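Local coordinates for protein CurF (Lyngbya majuscula, PDB 5DP2) that probably catalyses cyclopropane ring formation in curacin A biosynthesis, as an NADP(H)-binding enoyl reductase domain of a polyketide synthase, at residues A[129-132]-A[133-137]; A[137-140]-A[141-145]; A[301-305]-A[306-310]. All blocks are in the same frame, centred on the assembly; numbering follows the deposited sequence.

Contact 1: A[129-132]-A[133-137]; sequences SDLS and MVEAA
S132 and E135 fold back on each other across the first turn of helix 133-136, each side chain bonding to the other's backbone N-H. The serine OG is tucked between its own backbone N and carbonyl carbon (chi1 71°), and from there it accepts from E135 N at 3.0 Å. In one of its two conformers, E135 reaches the opposite way. Its chain, extended beyond CG, runs alongside the hydroxyl, with E135 CG 3.3 Å from S132 OG, and brings E135 OE1 to within 3.0 Å of S132 N. That bond is almost straight, 170° at the hydrogen, and uses the anti lone pair of OE1, the one facing away from OE2. A water donates to the same oxygen and also to D130 O, tying the loop into the cap. L131 crosses the glutamate at about a right angle, with L131 CD2 3.8 Å from E135 OE1, and its CB lies 4.4 Å from A136 CB. A136 N bonds to S132 O at 2.9 Å. P310 packs on both L131 and E135, while V134 rests on strands 313-317 and 336-340. The reciprocal pair is a capping box, with S132 as N-cap of the short helix.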
ATOM      1  N   SER A 129     -12.447 -16.186   1.799  1.00 13.06           N
ATOM      2  CA  SER A 129     -12.958 -16.885   2.976  1.00 15.18           C
ATOM      3  C   SER A 129     -11.930 -17.724   3.730  1.00 13.41           C
ATOM      4  O   SER A 129     -12.061 -17.905   4.938  1.00 18.49           O
ATOM      5  CB  SER A 129     -14.136 -17.764   2.599  1.00 19.15           C
ATOM      6  OG  SER A 129     -13.750 -18.746   1.661  1.00 24.04           O
ATOM      7  N   ASP A 130     -10.895 -18.197   3.030  1.00 11.27           N
ATOM      8  CA  ASP A 130      -9.926 -19.090   3.674  1.00 12.48           C
ATOM      9  C   ASP A 130      -8.787 -18.356   4.382  1.00 12.38           C
ATOM     10  O   ASP A 130      -7.999 -18.974   5.094  1.00 17.72           O
ATOM     11  CB  ASP A 130      -9.349 -20.104   2.674  1.00 15.54           C
ATOM     12  CG  ASP A 130     -10.390 -21.078   2.170  1.00 21.23           C
ATOM     13  OD1 ASP A 130     -11.352 -21.375   2.905  1.00 28.45           O
ATOM     14  OD2 ASP A 130     -10.261 -21.549   1.026  1.00 31.30           O
ATOM     15  N   LEU A 131      -8.729 -17.037   4.249  1.00  9.47           N
ATOM     16  CA  LEU A 131      -7.721 -16.241   4.939  1.00  9.19           C
ATOM     17  C   LEU A 131      -8.263 -15.769   6.287  1.00  9.08           C
ATOM     18  O   LEU A 131      -9.451 -15.500   6.444  1.00 11.46           O
ATOM     19  CB  LEU A 131      -7.327 -15.045   4.095  1.00  9.50           C
ATOM     20  CG  LEU A 131      -6.709 -15.348   2.752  1.00 10.77           C
ATOM     21  CD1 LEU A 131      -6.323 -14.049   2.053  1.00 12.59           C
ATOM     22  CD2 LEU A 131      -5.507 -16.274   2.894  1.00 11.62           C
ATOM     23  N   SER A 132      -7.373 -15.631   7.264  1.00  8.83           N
ATOM     24  CA  SER A 132      -7.741 -14.956   8.509  1.00  8.74           C
ATOM     25  C   SER A 132      -7.942 -13.453   8.275  1.00  7.73           C
ATOM     26  O   SER A 132      -7.512 -12.917   7.240  1.00  7.40           O
ATOM     27  CB  SER A 132      -6.673 -15.205   9.557  1.00  9.32           C
ATOM     28  OG  SER A 132      -5.507 -14.481   9.214  1.00  9.29           O
ATOM     29  N   MET A 133      -8.577 -12.779   9.240  1.00  7.71           N
ATOM     30  CA  MET A 133      -8.665 -11.327   9.164  1.00  7.40           C
ATOM     31  C   MET A 133      -7.299 -10.660   9.041  1.00  6.81           C
ATOM     32  O   MET A 133      -7.109  -9.785   8.203  1.00  6.90           O
ATOM     33  CB  MET A 133      -9.444 -10.751  10.354  1.00  8.34           C
ATOM     34  CG  MET A 133     -10.935 -11.047  10.332  1.00  9.47           C
ATOM     35  SD  MET A 133     -11.775 -10.041   9.115  1.00  9.67           S
ATOM     36  CE  MET A 133     -13.426 -10.667   9.238  1.00 12.18           C
ATOM     37  N   VAL A 134      -6.340 -11.082   9.870  1.00  7.06           N
ATOM     38  CA  VAL A 134      -5.010 -10.475   9.826  0.63  6.88           C
ATOM     39  C   VAL A 134      -4.332 -10.715   8.478  1.00  6.59           C
ATOM     40  O   VAL A 134      -3.714  -9.825   7.919  1.00  7.34           O
ATOM     41  CB  VAL A 134      -4.169 -10.989  11.003  0.63  7.48           C
ATOM     42  CG1 VAL A 134      -2.698 -10.696  10.782  0.63  8.20           C
ATOM     43  CG2 VAL A 134      -4.646 -10.336  12.301  0.63  8.67           C
ATOM     44  N   GLU A 135      -4.441 -11.943   7.951  1.00  6.37           N
ATOM     45  CA  GLU A 135      -3.881 -12.223   6.627  0.51  6.55           C
ATOM     46  C   GLU A 135      -4.503 -11.353   5.549  1.00  5.99           C
ATOM     47  O   GLU A 135      -3.823 -10.778   4.703  1.00  6.31           O
ATOM     48  CB  GLU A 135      -4.090 -13.696   6.265  0.51  7.31           C
ATOM     49  CG  GLU A 135      -3.121 -14.638   6.949  0.51  7.87           C
ATOM     50  CD  GLU A 135      -3.396 -16.101   6.659  0.51  9.16           C
ATOM     51  OE1 GLU A 135      -4.585 -16.512   6.619  0.51  9.49           O
ATOM     52  OE2 GLU A 135      -2.399 -16.846   6.524  0.51 12.70           O
ATOM     53  N   ALA A 136      -5.830 -11.263   5.574  1.00  6.17           N
ATOM     54  CA  ALA A 136      -6.533 -10.481   4.561  1.00  6.02           C
ATOM     55  C   ALA A 136      -6.211  -8.994   4.661  1.00  5.49           C
ATOM     56  O   ALA A 136      -6.248  -8.288   3.667  1.00  6.19           O
ATOM     57  CB  ALA A 136      -8.035 -10.720   4.617  1.00  6.79           C
ATOM     58  N   ALA A 137      -5.875  -8.541   5.877  1.00  5.82           N
ATOM     59  CA  ALA A 137      -5.510  -7.137   6.118  1.00  5.84           C
ATOM     60  C   ALA A 137      -4.202  -6.758   5.449  1.00  5.52           C
ATOM     61  O   ALA A 137      -3.893  -5.568   5.393  1.00  6.62           O
ATOM     62  CB  ALA A 137      -5.444  -6.851   7.606  1.00  6.96           C
TER
HETATM   63  O   HOH W   1      -5.710 -18.910   7.375  1.00 37.08           O

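Contact 2: A[137-140]-A[141-145]; sequences ATIF and MSFFT. With NAP (NADP nicotinamide-adenine-dinucleotide phosphate), chain B.
Two donors of T145 grip M141 O from opposite faces of its plane, one residue on from the F140 carbonyl, whose O accepts from F144 N at 2.9 Å. The hydroxyl bond is the shorter of the T145 pair, with T145 OG1 2.7 Å from M141 O against 3.0 Å for T145 N. Across the segments the rings of F140 and F144 do most of the touching. F140 CG stands anti to the backbone N (chi1 -178°), whereas F144 CG lies beside its own N, and the two rings meet on one flank of the helix with planes 37° apart. F140 CD1 sits over the centre of the F144 ring, while F144 CG lies near the rim of the other ring's face. F143 behaves differently: its ring presents an edge to I139 O, in the ring plane, as F143 N bonds to that oxygen at 3.0 Å. A water bridges T138 O and S142 N where the helix starts. The S142 hydroxyl is bonded to K336. At the far end T145 OG1 lies 3.4 Å from C4N of NADP, the ring carbon that carries hydride in nicotinamide chemistry, making this the helix start that helps wall the nicotinamide site.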
ATOM      1  N   ALA A 137      -5.875  -8.541   5.877  1.00  5.82           N
ATOM      2  CA  ALA A 137      -5.510  -7.137   6.118  1.00  5.84           C
ATOM      3  C   ALA A 137      -4.202  -6.758   5.449  1.00  5.52           C
ATOM      4  O   ALA A 137      -3.893  -5.568   5.393  1.00  6.62           O
ATOM      5  CB  ALA A 137      -5.444  -6.851   7.606  1.00  6.96           C
ATOM      6  N   THR A 138      -3.428  -7.728   4.945  1.00  5.25           N
ATOM      7  CA  THR A 138      -2.198  -7.389   4.238  1.00  5.44           C
ATOM      8  C   THR A 138      -2.415  -7.055   2.773  1.00  5.51           C
ATOM      9  O   THR A 138      -1.462  -6.634   2.112  1.00  6.69           O
ATOM     10  CB  THR A 138      -1.151  -8.525   4.346  1.00  5.60           C
ATOM     11  OG1 THR A 138      -1.531  -9.646   3.528  1.00  5.80           O
ATOM     12  CG2 THR A 138      -0.873  -8.940   5.751  1.00  6.37           C
ATOM     13  N   ILE A 139      -3.628  -7.243   2.237  1.00  5.30           N
ATOM     14  CA  ILE A 139      -3.798  -7.289   0.780  1.00  5.74           C
ATOM     15  C   ILE A 139      -3.964  -5.940   0.082  1.00  5.26           C
ATOM     16  O   ILE A 139      -3.259  -5.656  -0.880  1.00  5.63           O
ATOM     17  CB  ILE A 139      -4.999  -8.215   0.405  1.00  6.44           C
ATOM     18  CG1 ILE A 139      -4.702  -9.655   0.809  1.00  7.51           C
ATOM     19  CG2 ILE A 139      -5.319  -8.088  -1.080  1.00  7.12           C
ATOM     20  CD1 ILE A 139      -5.865 -10.602   0.626  1.00  8.75           C
ATOM     21  N   PHE A 140      -4.960  -5.137   0.501  1.00  4.94           N
ATOM     22  CA  PHE A 140      -5.519  -4.118  -0.395  1.00  4.78           C
ATOM     23  C   PHE A 140      -4.510  -3.099  -0.930  1.00  4.40           C
ATOM     24  O   PHE A 140      -4.267  -3.032  -2.138  1.00  4.71           O
ATOM     25  CB  PHE A 140      -6.706  -3.404   0.296  1.00  4.81           C
ATOM     26  CG  PHE A 140      -7.382  -2.382  -0.565  1.00  4.86           C
ATOM     27  CD1 PHE A 140      -8.351  -2.757  -1.503  1.00  5.58           C
ATOM     28  CD2 PHE A 140      -7.047  -1.038  -0.481  1.00  5.19           C
ATOM     29  CE1 PHE A 140      -8.944  -1.810  -2.317  1.00  6.25           C
ATOM     30  CE2 PHE A 140      -7.646  -0.085  -1.290  1.00  5.86           C
ATOM     31  CZ  PHE A 140      -8.589  -0.482  -2.221  1.00  6.51           C
ATOM     32  N   MET A 141      -3.950  -2.246  -0.073  1.00  4.59           N
ATOM     33  CA  MET A 141      -3.185  -1.162  -0.636  0.65  4.62           C
ATOM     34  C   MET A 141      -1.922  -1.679  -1.337  1.00  4.35           C
ATOM     35  O   MET A 141      -1.570  -1.215  -2.432  1.00  5.15           O
ATOM     36  CB  MET A 141      -2.871  -0.119   0.426  0.65  5.42           C
ATOM     37  CG  MET A 141      -2.258   1.138  -0.116  0.65  6.13           C
ATOM     38  SD  MET A 141      -3.219   2.083  -1.300  0.65  8.69           S
ATOM     39  CE  MET A 141      -4.341   2.935  -0.198  0.65 10.48           C
ATOM     40  N   SER A 142      -1.223  -2.621  -0.725  1.00  4.33           N
ATOM     41  CA  SER A 142       0.056  -3.067  -1.291  1.00  4.49           C
ATOM     42  C   SER A 142      -0.136  -3.796  -2.633  1.00  4.10           C
ATOM     43  O   SER A 142       0.568  -3.511  -3.602  1.00  4.36           O
ATOM     44  CB  SER A 142       0.819  -3.916  -0.292  1.00  4.95           C
ATOM     45  OG  SER A 142       1.117  -3.203   0.893  1.00  5.66           O
ATOM     46  N   PHE A 143      -1.058  -4.765  -2.675  1.00  4.15           N
ATOM     47  CA  PHE A 143      -1.286  -5.480  -3.927  1.00  4.36           C
ATOM     48  C   PHE A 143      -1.983  -4.648  -4.969  1.00  4.12           C
ATOM     49  O   PHE A 143      -1.705  -4.824  -6.165  1.00  4.60           O
ATOM     50  CB  PHE A 143      -2.024  -6.812  -3.718  1.00  4.47           C
ATOM     51  CG  PHE A 143      -1.151  -7.920  -3.180  1.00  4.59           C
ATOM     52  CD1 PHE A 143      -0.442  -8.734  -4.054  1.00  5.60           C
ATOM     53  CD2 PHE A 143      -1.023  -8.126  -1.822  1.00  5.27           C
ATOM     54  CE1 PHE A 143       0.343  -9.774  -3.575  1.00  6.53           C
ATOM     55  CE2 PHE A 143      -0.254  -9.186  -1.339  1.00  6.61           C
ATOM     56  CZ  PHE A 143       0.426 -10.007  -2.225  1.00  7.19           C
ATOM     57  N   PHE A 144      -2.944  -3.788  -4.598  1.00  4.10           N
ATOM     58  CA  PHE A 144      -3.616  -3.006  -5.626  1.00  4.31           C
ATOM     59  C   PHE A 144      -2.619  -2.041  -6.276  1.00  4.52           C
ATOM     60  O   PHE A 144      -2.632  -1.844  -7.495  1.00  5.03           O
ATOM     61  CB  PHE A 144      -4.868  -2.290  -5.097  1.00  4.66           C
ATOM     62  CG  PHE A 144      -6.079  -3.184  -4.922  1.00  4.94           C
ATOM     63  CD1 PHE A 144      -6.039  -4.391  -4.231  1.00  5.18           C
ATOM     64  CD2 PHE A 144      -7.316  -2.782  -5.437  1.00  6.04           C
ATOM     65  CE1 PHE A 144      -7.166  -5.174  -4.064  1.00  6.18           C
ATOM     66  CE2 PHE A 144      -8.451  -3.566  -5.270  1.00  6.42           C
ATOM     67  CZ  PHE A 144      -8.377  -4.752  -4.583  1.00  6.28           C
ATOM     68  N   THR A 145      -1.726  -1.438  -5.460  1.00  4.57           N
ATOM     69  CA  THR A 145      -0.696  -0.541  -5.988  1.00  4.82           C
ATOM     70  C   THR A 145       0.246  -1.288  -6.920  1.00  4.71           C
ATOM     71  O   THR A 145       0.533  -0.846  -8.036  1.00  5.22           O
ATOM     72  CB  THR A 145       0.085   0.072  -4.810  1.00  5.23           C
ATOM     73  OG1 THR A 145      -0.794   0.858  -3.995  1.00  6.01           O
ATOM     74  CG2 THR A 145       1.199   0.990  -5.280  1.00  6.13           C
TER
HETATM   75  PA  NAP B 401       7.022   0.107   3.307  0.91  5.73           P
HETATM   76  O1A NAP B 401       6.597  -1.071   4.113  0.91  5.89           O
HETATM   77  O2A NAP B 401       7.593  -0.106   1.953  0.91  7.21           O
HETATM   78  O5B NAP B 401       8.024   0.955   4.219  0.91  6.09           O
HETATM   79  C5B NAP B 401       8.875   1.960   3.650  0.91  6.88           C
HETATM   80  C4B NAP B 401      10.058   1.378   2.906  0.91  6.87           C
HETATM   81  O4B NAP B 401      10.921   2.434   2.554  0.91  8.01           O
HETATM   82  C3B NAP B 401      10.849   0.374   3.693  0.91  7.47           C
HETATM   83  O3B NAP B 401      10.741  -0.891   3.036  0.91  8.85           O
HETATM   84  C2B NAP B 401      12.297   0.900   3.687  0.91  6.26           C
HETATM   85  O2B NAP B 401      13.319   0.003   3.357  0.91  6.50           O
HETATM   86  C1B NAP B 401      12.276   1.939   2.583  0.91  6.89           C
HETATM   87  N9A NAP B 401      13.115   3.104   2.831  0.91  7.20           N
HETATM   88  C8A NAP B 401      12.774   4.233   3.544  0.91  9.94           C
HETATM   89  N7A NAP B 401      13.802   5.113   3.561  0.91 11.23           N
HETATM   90  C5A NAP B 401      14.790   4.552   2.849  0.91  8.87           C
HETATM   91  C6A NAP B 401      16.111   4.944   2.481  0.91 10.50           C
HETATM   92  N6A NAP B 401      16.594   6.139   2.879  0.91 14.12           N
HETATM   93  N1A NAP B 401      16.835   4.115   1.740  0.91 10.48           N
HETATM   94  C2A NAP B 401      16.323   2.938   1.363  0.91  8.65           C
HETATM   95  N3A NAP B 401      15.106   2.463   1.641  0.91  6.87           N
HETATM   96  C4A NAP B 401      14.361   3.259   2.392  0.91  6.92           C
HETATM   97  O3  NAP B 401       5.795   1.141   3.173  0.91  5.81           O
HETATM   98  PN  NAP B 401       4.513   1.083   2.216  0.91  5.26           P
HETATM   99  O1N NAP B 401       3.360   1.574   3.002  0.91  5.57           O
HETATM  100  O2N NAP B 401       4.414  -0.256   1.544  0.91  6.92           O
HETATM  101  O5D NAP B 401       4.868   2.194   1.172  0.91  7.01           O
HETATM  102  C5D NAP B 401       5.982   1.979   0.275  0.91  8.65           C
HETATM  103  C4D NAP B 401       6.392   3.324  -0.375  0.91  8.42           C
HETATM  104  O4D NAP B 401       5.502   3.578  -1.431  0.91  9.49           O
HETATM  105  C3D NAP B 401       6.289   4.543   0.549  0.91  9.11           C
HETATM  106  O3D NAP B 401       7.248   5.513   0.107  0.91 12.73           O
HETATM  107  C2D NAP B 401       4.871   5.010   0.339  0.91  9.79           C
HETATM  108  O2D NAP B 401       4.749   6.403   0.642  0.91 14.82           O
HETATM  109  C1D NAP B 401       4.659   4.702  -1.120  0.91  8.87           C
HETATM  110  N1N NAP B 401       3.325   4.296  -1.612  0.91  8.67           N
HETATM  111  C2N NAP B 401       2.763   4.968  -2.642  0.91  8.23           C
HETATM  112  C3N NAP B 401       1.517   4.626  -3.162  0.91  8.37           C
HETATM  113  C7N NAP B 401       0.945   5.399  -4.300  0.91  8.67           C
HETATM  114  O7N NAP B 401      -0.218   5.165  -4.548  0.91 11.10           O
HETATM  115  N7N NAP B 401       1.738   6.276  -4.972  0.91  9.26           N
HETATM  116  C4N NAP B 401       0.823   3.549  -2.601  0.91  9.36           C
HETATM  117  C5N NAP B 401       1.422   2.873  -1.546  0.91  9.48           C
HETATM  118  C6N NAP B 401       2.679   3.254  -1.061  0.91  9.50           C
HETATM  119  P2B NAP B 401      13.882  -1.127   4.339  0.91  6.51           P
HETATM  120  O1X NAP B 401      12.767  -2.151   4.506  0.91  6.19           O
HETATM  121  O2X NAP B 401      15.068  -1.654   3.583  0.91  6.96           O
HETATM  122  O3X NAP B 401      14.228  -0.445   5.641  0.91  7.91           O
HETATM  123  O   HOH W   2      -1.843  -3.828   1.827  1.00  5.38           O

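Contact 3: A[301-305]-A[306-310]; sequences LLFES and GSLKP
Backbone bonding first joins L302 to L308, where the chain leaves helix 290-305. L308 N donates to L302 O at 3.1 Å, straight at the hydrogen (177°), yet the donor stands well above the carbonyl plane and away from a lone pair. G306 N adds only a weak bond to the same oxygen. G306 has positive phi, where a side chain would be jammed against S305 O, so the position calls for glycine, and the chain turns there. Among the side-chain bonds, S305 OG accepts from S307 N at 3.2 Å, and one water touches both serine hydroxyls, 2.6 Å from S305 OG and 2.8 Å from S307 OG. K309 bends back on its own segment so that its NZ reaches G306 O at 2.7 Å, in the carbonyl plane and on a lone pair. A second water donates to F303 O and L308 O, linking the last turn of the helix to the loop that leaves it. The apolar contacts lie on the inner side. L308 CB rests over one face of F303 in a CH-pi contact, 3.9 Å from the ring centroid and 20° off the normal, while K309 O and P310 N lie at the ring edge. L308 CD1 meets L302 CD1 at 3.8 Å. F143 packs edge-to-face on F303. The ammonium of K309 probably offsets some of the helix's negative end, so polar groups hold the exit outside, leucine and phenylalanine within.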
ATOM      1  N   LEU A 301      -9.405 -13.785  -7.498  1.00  9.30           N
ATOM      2  CA  LEU A 301      -9.261 -15.219  -7.772  0.50 10.27           C
ATOM      3  C   LEU A 301      -7.828 -15.700  -7.508  1.00  9.68           C
ATOM      4  O   LEU A 301      -7.630 -16.870  -7.208  1.00 10.79           O
ATOM      5  CB  LEU A 301      -9.761 -15.613  -9.166  0.50 11.98           C
ATOM      6  CG  LEU A 301      -8.965 -15.043 -10.328  0.50 13.76           C
ATOM      7  CD1 LEU A 301      -7.883 -16.027 -10.767  0.50 16.49           C
ATOM      8  CD2 LEU A 301      -9.891 -14.724 -11.511  0.50 15.69           C
ATOM      9  N   LEU A 302      -6.837 -14.790  -7.590  1.00  9.31           N
ATOM     10  CA  LEU A 302      -5.456 -15.169  -7.321  1.00  8.99           C
ATOM     11  C   LEU A 302      -5.250 -15.439  -5.835  1.00  9.00           C
ATOM     12  O   LEU A 302      -4.469 -16.335  -5.472  1.00  9.85           O
ATOM     13  CB  LEU A 302      -4.484 -14.098  -7.834  1.00  9.33           C
ATOM     14  CG  LEU A 302      -4.574 -13.785  -9.318  1.00 10.37           C
ATOM     15  CD1 LEU A 302      -3.573 -12.716  -9.681  1.00 11.79           C
ATOM     16  CD2 LEU A 302      -4.358 -15.017 -10.186  1.00 12.06           C
ATOM     17  N   PHE A 303      -5.939 -14.706  -4.962  1.00  8.35           N
ATOM     18  CA  PHE A 303      -5.897 -15.010  -3.550  1.00  8.55           C
ATOM     19  C   PHE A 303      -6.720 -16.248  -3.227  1.00  9.60           C
ATOM     20  O   PHE A 303      -6.348 -17.018  -2.317  1.00 11.85           O
ATOM     21  CB  PHE A 303      -6.341 -13.812  -2.724  1.00  8.10           C
ATOM     22  CG  PHE A 303      -5.282 -12.764  -2.697  1.00  7.11           C
ATOM     23  CD1 PHE A 303      -4.153 -12.915  -1.881  1.00  6.79           C
ATOM     24  CD2 PHE A 303      -5.342 -11.674  -3.532  1.00  7.51           C
ATOM     25  CE1 PHE A 303      -3.125 -11.992  -1.893  1.00  7.44           C
ATOM     26  CE2 PHE A 303      -4.314 -10.740  -3.549  1.00  7.94           C
ATOM     27  CZ  PHE A 303      -3.217 -10.903  -2.735  1.00  7.82           C
ATOM     28  N   GLU A 304      -7.826 -16.473  -3.940  1.00 10.28           N
ATOM     29  CA  GLU A 304      -8.639 -17.675  -3.758  0.50 11.83           C
ATOM     30  C   GLU A 304      -7.856 -18.938  -4.041  1.00 12.84           C
ATOM     31  O   GLU A 304      -7.977 -19.944  -3.332  1.00 16.74           O
ATOM     32  CB  GLU A 304      -9.848 -17.656  -4.698  0.50 12.88           C
ATOM     33  CG  GLU A 304     -10.968 -16.783  -4.227  0.50 16.61           C
ATOM     34  CD  GLU A 304     -11.426 -17.190  -2.848  0.50 18.92           C
ATOM     35  OE1 GLU A 304     -11.689 -18.390  -2.623  0.50 22.19           O
ATOM     36  OE2 GLU A 304     -11.505 -16.316  -1.982  0.50 21.74           O
ATOM     37  N   SER A 305      -7.081 -18.915  -5.119  1.00 12.25           N
ATOM     38  CA  SER A 305      -6.321 -20.083  -5.582  1.00 14.02           C
ATOM     39  C   SER A 305      -4.977 -20.282  -4.888  1.00 13.58           C
ATOM     40  O   SER A 305      -4.397 -21.351  -4.961  1.00 18.87           O
ATOM     41  CB  SER A 305      -6.036 -19.960  -7.070  1.00 13.57           C
ATOM     42  OG  SER A 305      -5.135 -18.898  -7.338  1.00 14.22           O
ATOM     43  N   GLY A 306      -4.448 -19.229  -4.278  1.00 11.71           N
ATOM     44  CA  GLY A 306      -3.105 -19.286  -3.705  1.00 11.85           C
ATOM     45  C   GLY A 306      -1.996 -18.896  -4.670  1.00 10.86           C
ATOM     46  O   GLY A 306      -0.827 -18.967  -4.306  1.00 12.55           O
ATOM     47  N   SER A 307      -2.320 -18.449  -5.891  1.00 10.36           N
ATOM     48  CA  SER A 307      -1.303 -17.866  -6.770  1.00 10.39           C
ATOM     49  C   SER A 307      -0.610 -16.652  -6.157  1.00  9.40           C
ATOM     50  O   SER A 307       0.547 -16.380  -6.451  1.00 11.82           O
ATOM     51  CB  SER A 307      -1.916 -17.476  -8.116  1.00 11.76           C
ATOM     52  OG  SER A 307      -2.228 -18.604  -8.901  1.00 15.12           O
ATOM     53  N   LEU A 308      -1.367 -15.891  -5.372  1.00  7.92           N
ATOM     54  CA  LEU A 308      -0.810 -14.839  -4.509  1.00  7.55           C
ATOM     55  C   LEU A 308      -1.132 -15.233  -3.073  1.00  7.32           C
ATOM     56  O   LEU A 308      -2.136 -15.905  -2.805  1.00  8.33           O
ATOM     57  CB  LEU A 308      -1.392 -13.466  -4.829  1.00  7.62           C
ATOM     58  CG  LEU A 308      -1.101 -12.981  -6.252  1.00  7.67           C
ATOM     59  CD1 LEU A 308      -1.844 -11.674  -6.480  1.00  7.92           C
ATOM     60  CD2 LEU A 308       0.390 -12.797  -6.530  1.00  8.24           C
ATOM     61  N   LYS A 309      -0.265 -14.798  -2.143  1.00  7.47           N
ATOM     62  CA  LYS A 309      -0.379 -15.136  -0.737  1.00  7.38           C
ATOM     63  C   LYS A 309      -0.354 -13.869   0.101  1.00  6.15           C
ATOM     64  O   LYS A 309       0.213 -12.852  -0.319  1.00  6.57           O
ATOM     65  CB  LYS A 309       0.798 -16.021  -0.305  1.00  9.93           C
ATOM     66  CG  LYS A 309       0.972 -17.316  -1.048  1.00 16.08           C
ATOM     67  CD  LYS A 309       0.203 -18.442  -0.427  1.00 20.97           C
ATOM     68  CE  LYS A 309       0.684 -19.817  -0.893  1.00 25.08           C
ATOM     69  NZ  LYS A 309       0.135 -20.315  -2.180  1.00 25.02           N
ATOM     70  N   PRO A 310      -0.922 -13.916   1.304  1.00  6.18           N
ATOM     71  CA  PRO A 310      -0.766 -12.798   2.214  1.00  6.64           C
ATOM     72  C   PRO A 310       0.701 -12.440   2.383  1.00  6.14           C
ATOM     73  O   PRO A 310       1.609 -13.293   2.297  1.00  7.51           O
ATOM     74  CB  PRO A 310      -1.334 -13.311   3.539  1.00  8.27           C
ATOM     75  CG  PRO A 310      -2.174 -14.463   3.189  1.00  9.98           C
ATOM     76  CD  PRO A 310      -1.676 -15.032   1.909  1.00  7.61           C
TER
HETATM   77  O   HOH W   3      -3.934 -16.599  -0.829  1.00 10.45           O
HETATM   78  O   HOH W   4      -4.805 -18.704  -9.947  1.00 20.76           O

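Contact 2 is fully buried near the middle of the chain, whereas contact 1 lies at the surface and contact 3 is partly buried. Contacts 1 and 2 follow one another through A137, and L131 of the first packs on I139 of the second. Contact 3 comes from a distant part of the sequence but touches both: beyond the pairs already described, P310 also reaches T138, and F303 also meets I139. Chemistry follows position. At the solvent-facing ends of helices, contacts 1 and 3 rely on serine, glutamate, lysine and water; contact 2 relies on phenylalanine rings and helix bonds, and of the three it alone reaches NADP.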